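Local coordinates for malonyl CoA-acyl carrier protein transacylase (PDB 3QAT) that probably transfers the malonyl group from malonyl-CoA to the acyl carrier protein, supplying the extender units of fatty acid synthesis, at residues 45-48 and 49-52; 203-207 and 208-212. All blocks are in the same frame, centred on the assembly; numbering follows the deposited sequence. Where two conformers were deposited one is given.

Interaction 1. Residues 45-48 and 49-52; sequences EKLS and DIIF
Ser48 and Phe52 meet one turn apart at the start of helix 47-53, joined by a backbone bond from Phe52 N to Ser48 O of 2.9 Å. The turn beside it is closed by Ile51 N, which reaches Leu47 O at 3.0 Å. Before these, Asp49 N bonds to Lys46 O at 3.1 Å. An inverse gamma turn at Lys46 swings the chain from the extended Glu45 into the helix.

The polar side chains gather at this N-terminal end. Ser48 has its OG turned between the backbone N and the carbonyl carbon (chi1 62°), where it is hydrogen-bonded to Asp40 OD2 of helix 30-43. A water is a further partner, donating to Ser48 OG at 2.7 Å from the water oxygen and also to Asp49 OD1. The aliphatic start of Lys46 lies beside the carboxylate of Asp49, with Lys46 CB 3.6 Å from Asp49 OD2, while Lys46 NZ stays 6.0 Å from Asp49 OD2 and makes no salt bridge with it.

Apolar contacts make up the rest. Branched Ile51 suits the buried flank: its CD1 rests 4.0 Å from Leu47 CG, the two crossing obliquely, while helices 62-82 and 30-43 cover both residues. Phe52 turns one ring face over Ser48 O, which lies 3.3 Å from Phe52 CG, and the ring also meets that of Phe36.

Interaction 2. Residues 203-207 and 208-212; sequences SAPFH and SALMQ
Pro205 packs against Ser208, Leu210 and Met211 in a local, buried contact round the loop that leads from strand 196-200 to helix 212-224. Its polar part is one hydrogen bond: Ser208 OG donates to Pro205 O at 2.8 Å, tilted 25° from the carbonyl plane. The same hydroxyl oxygen accepts from Leu210 N at 3.3 Å, forming an ST turn, so a small serine pins both the preceding bend and the start of the 3-10 segment 209-211. That bend is an inverse gamma turn at Pro205, closed by a weak bond from Phe206 N to Ala204 O; the restricted phi of proline suits it.

Around the proline ring the contact is apolar. Leu210 crosses it at about a right angle, with CD1 3.7 Å from Pro205 CG. Flexible Met211, bent at chi2 and chi3 (100°), brings CE alongside the ring, 3.6 Å from Pro205 CG and 3.2 Å from Pro205 O.

His207 directs its CB away from 208-212 overall. Its NE2 is hydrogen-bonded to Ser98 OG and its ND1 to Gln256 O, consistent with the Ser-His pair of malonyl-CoA:ACP transacylases; Ser98 lies in a GxSxG sequence that probably forms the nucleophile elbow.

Overall arrangement
From the N terminus, the chain passes through strand 6-11 and helices 23-28 and 30-43 before interaction 1 turns it into helix 47-53, which packs among helices 30-43, 56-60 and 62-82. Ser98 and most strands of the mixed sheet follow, and only after strand 196-200 does interaction 2 shape the connection into helix 212-224. The two are in series, neither nested nor crossed, and each closes just a short local turn. The centres of interactions 1 and 2 lie about 27 Å apart, and their nearest atoms are about 15 Å apart. Interaction 1 belongs to the helical part of the acyl transferase domain, whereas interaction 2 joins strands 136-142 and 162-169 of the mixed sheet to helix 246-258 and the probable nucleophile elbow.

Interaction 1. Residues 45-48 and 49-52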
ATOM      1  N   GLU A  45      16.220  -0.720  15.913  1.00 12.83           N
ATOM      2  CA  GLU A  45      15.112  -1.238  16.722  0.70 13.62           C
ATOM      3  C   GLU A  45      14.866  -2.686  16.360  1.00 13.33           C
ATOM      4  O   GLU A  45      14.955  -3.020  15.182  1.00 13.84           O
ATOM      5  CB  GLU A  45      13.822  -0.465  16.350  0.70 13.99           C
ATOM      6  CG  GLU A  45      12.676  -0.649  17.328  0.70 17.10           C
ATOM      7  CD  GLU A  45      11.337  -0.215  16.752  0.70 17.65           C
ATOM      8  OE1 GLU A  45      11.229   0.073  15.537  0.70 15.96           O
ATOM      9  OE2 GLU A  45      10.382  -0.172  17.537  0.70 22.93           O
ATOM     10  N   LYS A  46      14.494  -3.516  17.338  1.00 13.25           N
ATOM     11  CA  LYS A  46      14.054  -4.878  17.039  1.00 12.80           C
ATOM     12  C   LYS A  46      12.574  -4.874  16.590  1.00 11.27           C
ATOM     13  O   LYS A  46      11.689  -5.462  17.233  1.00 11.03           O
ATOM     14  CB  LYS A  46      14.247  -5.807  18.240  1.00 13.99           C
ATOM     15  CG  LYS A  46      15.700  -6.162  18.528  1.00 17.56           C
ATOM     16  CD  LYS A  46      16.224  -7.158  17.481  1.00 21.86           C
ATOM     17  CE  LYS A  46      17.607  -7.717  17.842  1.00 25.39           C
ATOM     18  NZ  LYS A  46      18.018  -8.820  16.897  1.00 25.62           N
ATOM     19  N   LEU A  47      12.312  -4.226  15.457  1.00 10.04           N
ATOM     20  CA  LEU A  47      10.972  -4.224  14.882  1.00  8.81           C
ATOM     21  C   LEU A  47      10.508  -5.645  14.608  1.00  8.83           C
ATOM     22  O   LEU A  47       9.316  -5.959  14.785  1.00  9.22           O
ATOM     23  CB  LEU A  47      10.970  -3.394  13.585  1.00  7.57           C
ATOM     24  CG  LEU A  47       9.636  -3.385  12.829  1.00  7.93           C
ATOM     25  CD1 LEU A  47       8.465  -2.754  13.650  1.00  8.46           C
ATOM     26  CD2 LEU A  47       9.794  -2.700  11.445  1.00  9.19           C
ATOM     27  N   SER A  48      11.444  -6.504  14.190  1.00  8.84           N
ATOM     28  CA  SER A  48      11.095  -7.884  13.882  1.00  9.44           C
ATOM     29  C   SER A  48      10.415  -8.612  15.056  1.00 10.37           C
ATOM     30  O   SER A  48       9.580  -9.486  14.837  1.00 10.25           O
ATOM     31  CB  SER A  48      12.339  -8.661  13.403  1.00  9.92           C
ATOM     32  OG  SER A  48      13.317  -8.689  14.451  1.00 12.14           O
ATOM     33  N   ASP A  49      10.752  -8.259  16.304  1.00 10.59           N
ATOM     34  CA  ASP A  49      10.076  -8.890  17.449  1.00 12.03           C
ATOM     35  C   ASP A  49       8.577  -8.549  17.468  1.00 11.19           C
ATOM     36  O   ASP A  49       7.753  -9.394  17.806  1.00 11.78           O
ATOM     37  CB  ASP A  49      10.731  -8.490  18.765  1.00 13.67           C
ATOM     38  CG  ASP A  49      12.044  -9.228  19.026  1.00 17.63           C
ATOM     39  OD1 ASP A  49      12.258 -10.332  18.481  1.00 21.74           O
ATOM     40  OD2 ASP A  49      12.841  -8.709  19.834  1.00 24.64           O
ATOM     41  N   ILE A  50       8.241  -7.308  17.125  1.00 10.63           N
ATOM     42  CA  ILE A  50       6.842  -6.878  17.032  1.00 10.92           C
ATOM     43  C   ILE A  50       6.158  -7.581  15.849  1.00  9.81           C
ATOM     44  O   ILE A  50       5.031  -8.062  15.963  1.00 10.33           O
ATOM     45  CB  ILE A  50       6.763  -5.344  16.885  1.00 10.47           C
ATOM     46  CG1 ILE A  50       7.296  -4.651  18.146  1.00 12.84           C
ATOM     47  CG2 ILE A  50       5.332  -4.884  16.534  1.00 12.54           C
ATOM     48  CD1 ILE A  50       7.609  -3.138  17.914  1.00 16.53           C
ATOM     49  N   ILE A  51       6.850  -7.652  14.708  1.00  8.79           N
ATOM     50  CA  ILE A  51       6.329  -8.386  13.563  1.00  9.44           C
ATOM     51  C   ILE A  51       5.987  -9.836  13.914  1.00 10.07           C
ATOM     52  O   ILE A  51       4.892 -10.308  13.587  1.00 10.18           O
ATOM     53  CB  ILE A  51       7.301  -8.335  12.375  1.00  9.31           C
ATOM     54  CG1 ILE A  51       7.614  -6.871  12.029  1.00  8.04           C
ATOM     55  CG2 ILE A  51       6.727  -9.094  11.165  1.00 10.67           C
ATOM     56  CD1 ILE A  51       8.588  -6.703  10.814  1.00  9.79           C
ATOM     57  N   PHE A  52       6.907 -10.524  14.583  1.00 10.69           N
ATOM     58  CA  PHE A  52       6.743 -11.970  14.782  1.00 11.58           C
ATOM     59  C   PHE A  52       5.877 -12.348  15.990  1.00 13.63           C
ATOM     60  O   PHE A  52       5.255 -13.414  15.977  1.00 13.51           O
ATOM     61  CB  PHE A  52       8.103 -12.665  14.900  1.00 12.33           C
ATOM     62  CG  PHE A  52       9.015 -12.485  13.689  1.00 10.43           C
ATOM     63  CD1 PHE A  52       8.502 -12.285  12.396  1.00 11.70           C
ATOM     64  CD2 PHE A  52      10.397 -12.580  13.855  1.00 13.21           C
ATOM     65  CE1 PHE A  52       9.363 -12.132  11.295  1.00 10.29           C
ATOM     66  CE2 PHE A  52      11.258 -12.433  12.773  1.00 12.21           C
ATOM     67  CZ  PHE A  52      10.747 -12.212  11.483  1.00 14.41           C
TER
HETATM   68  O   HOH W   1      13.478 -10.810  16.061  1.00 14.72           O

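Interaction 2. Residues 203-207 and 208-212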
ATOM      1  N   SER A 203      -9.251   6.497  13.612  1.00 14.40           N
ATOM      2  CA  SER A 203      -8.245   6.438  12.536  1.00 14.16           C
ATOM      3  C   SER A 203      -7.660   7.817  12.277  1.00 14.62           C
ATOM      4  O   SER A 203      -8.385   8.823  12.303  1.00 14.87           O
ATOM      5  CB  SER A 203      -8.855   5.917  11.220  1.00 13.63           C
ATOM      6  OG  SER A 203      -7.831   5.832  10.217  1.00 14.14           O
ATOM      7  N   ALA A 204      -6.352   7.884  12.005  1.00 14.97           N
ATOM      8  CA  ALA A 204      -5.788   9.051  11.358  1.00 15.04           C
ATOM      9  C   ALA A 204      -6.505   9.259  10.025  1.00 14.08           C
ATOM     10  O   ALA A 204      -6.905   8.260   9.385  1.00 14.48           O
ATOM     11  CB  ALA A 204      -4.272   8.851  11.115  1.00 16.09           C
ATOM     12  N   PRO A 205      -6.683  10.519   9.605  1.00 14.16           N
ATOM     13  CA  PRO A 205      -7.421  10.748   8.374  1.00 13.15           C
ATOM     14  C   PRO A 205      -6.496  10.607   7.159  1.00 12.34           C
ATOM     15  O   PRO A 205      -6.219  11.592   6.475  1.00 13.86           O
ATOM     16  CB  PRO A 205      -7.918  12.193   8.526  1.00 13.99           C
ATOM     17  CG  PRO A 205      -6.847  12.845   9.336  1.00 14.62           C
ATOM     18  CD  PRO A 205      -6.415  11.790  10.320  1.00 15.05           C
ATOM     19  N   PHE A 206      -6.057   9.376   6.889  1.00 12.05           N
ATOM     20  CA  PHE A 206      -5.127   9.123   5.767  1.00 10.48           C
ATOM     21  C   PHE A 206      -5.761   9.568   4.447  1.00 11.09           C
ATOM     22  O   PHE A 206      -6.996   9.486   4.246  1.00 10.17           O
ATOM     23  CB  PHE A 206      -4.793   7.608   5.659  1.00 10.17           C
ATOM     24  CG  PHE A 206      -4.081   7.023   6.862  1.00 12.12           C
ATOM     25  CD1 PHE A 206      -2.720   7.237   7.046  1.00 16.97           C
ATOM     26  CD2 PHE A 206      -4.758   6.213   7.759  1.00 14.70           C
ATOM     27  CE1 PHE A 206      -2.048   6.682   8.136  1.00 15.56           C
ATOM     28  CE2 PHE A 206      -4.092   5.642   8.862  1.00 17.43           C
ATOM     29  CZ  PHE A 206      -2.742   5.882   9.047  1.00 15.70           C
ATOM     30  N   HIS A 207      -4.914  10.036   3.535  1.00 11.13           N
ATOM     31  CA  HIS A 207      -5.373  10.383   2.167  1.00 11.34           C
ATOM     32  C   HIS A 207      -6.470  11.418   2.164  1.00 13.61           C
ATOM     33  O   HIS A 207      -7.438  11.321   1.401  1.00 13.89           O
ATOM     34  CB  HIS A 207      -5.756   9.107   1.380  1.00 11.12           C
ATOM     35  CG  HIS A 207      -4.601   8.178   1.288  1.00 10.76           C
ATOM     36  ND1 HIS A 207      -3.461   8.507   0.585  1.00 12.97           N
ATOM     37  CD2 HIS A 207      -4.341   7.006   1.918  1.00 11.28           C
ATOM     38  CE1 HIS A 207      -2.554   7.561   0.764  1.00 11.14           C
ATOM     39  NE2 HIS A 207      -3.058   6.647   1.577  1.00 12.81           N
ATOM     40  N   SER A 208      -6.295  12.398   3.045  1.00 14.04           N
ATOM     41  CA  SER A 208      -7.122  13.589   3.050  1.00 15.09           C
ATOM     42  C   SER A 208      -6.209  14.795   3.162  1.00 15.65           C
ATOM     43  O   SER A 208      -5.015  14.651   3.449  1.00 15.44           O
ATOM     44  CB  SER A 208      -8.109  13.593   4.213  1.00 15.43           C
ATOM     45  OG  SER A 208      -7.469  13.896   5.442  1.00 17.87           O
ATOM     46  N   ALA A 209      -6.779  15.984   2.952  1.00 15.76           N
ATOM     47  CA  ALA A 209      -5.974  17.214   3.031  1.00 16.71           C
ATOM     48  C   ALA A 209      -5.396  17.429   4.432  1.00 16.90           C
ATOM     49  O   ALA A 209      -4.403  18.162   4.596  1.00 17.23           O
ATOM     50  CB  ALA A 209      -6.802  18.418   2.589  1.00 17.49           C
ATOM     51  N   LEU A 210      -5.995  16.800   5.441  1.00 16.86           N
ATOM     52  CA  LEU A 210      -5.507  16.880   6.816  1.00 17.24           C
ATOM     53  C   LEU A 210      -4.101  16.293   7.004  1.00 16.96           C
ATOM     54  O   LEU A 210      -3.431  16.580   8.006  1.00 18.08           O
ATOM     55  CB  LEU A 210      -6.482  16.218   7.790  1.00 17.29           C
ATOM     56  CG  LEU A 210      -7.873  16.839   7.945  1.00 19.21           C
ATOM     57  CD1 LEU A 210      -8.706  15.954   8.842  1.00 19.55           C
ATOM     58  CD2 LEU A 210      -7.788  18.222   8.557  1.00 20.67           C
ATOM     59  N   MET A 211      -3.676  15.471   6.038  1.00 16.22           N
ATOM     60  CA  MET A 211      -2.349  14.856   6.060  1.00 16.27           C
ATOM     61  C   MET A 211      -1.255  15.783   5.575  1.00 15.86           C
ATOM     62  O   MET A 211      -0.105  15.359   5.483  1.00 16.08           O
ATOM     63  CB  MET A 211      -2.316  13.602   5.173  1.00 15.58           C
ATOM     64  CG  MET A 211      -2.609  12.270   5.845  1.00 19.34           C
ATOM     65  SD  MET A 211      -1.951  11.922   7.500  1.00 21.07           S
ATOM     66  CE  MET A 211      -3.539  12.330   8.147  1.00 15.61           C
ATOM     67  N   GLN A 212      -1.581  17.041   5.271  1.00 16.19           N
ATOM     68  CA  GLN A 212      -0.559  17.959   4.738  1.00 16.86           C
ATOM     69  C   GLN A 212       0.777  18.008   5.510  1.00 17.05           C
ATOM     70  O   GLN A 212       1.818  18.023   4.863  1.00 16.34           O
ATOM     71  CB  GLN A 212      -1.110  19.371   4.501  1.00 18.20           C
ATOM     72  CG  GLN A 212      -0.170  20.247   3.691  1.00 19.50           C
ATOM     73  CD  GLN A 212      -0.041  19.780   2.251  1.00 22.31           C
ATOM     74  OE1 GLN A 212      -1.036  19.408   1.608  1.00 23.15           O
ATOM     75  NE2 GLN A 212       1.186  19.801   1.731  1.00 22.08           N
TER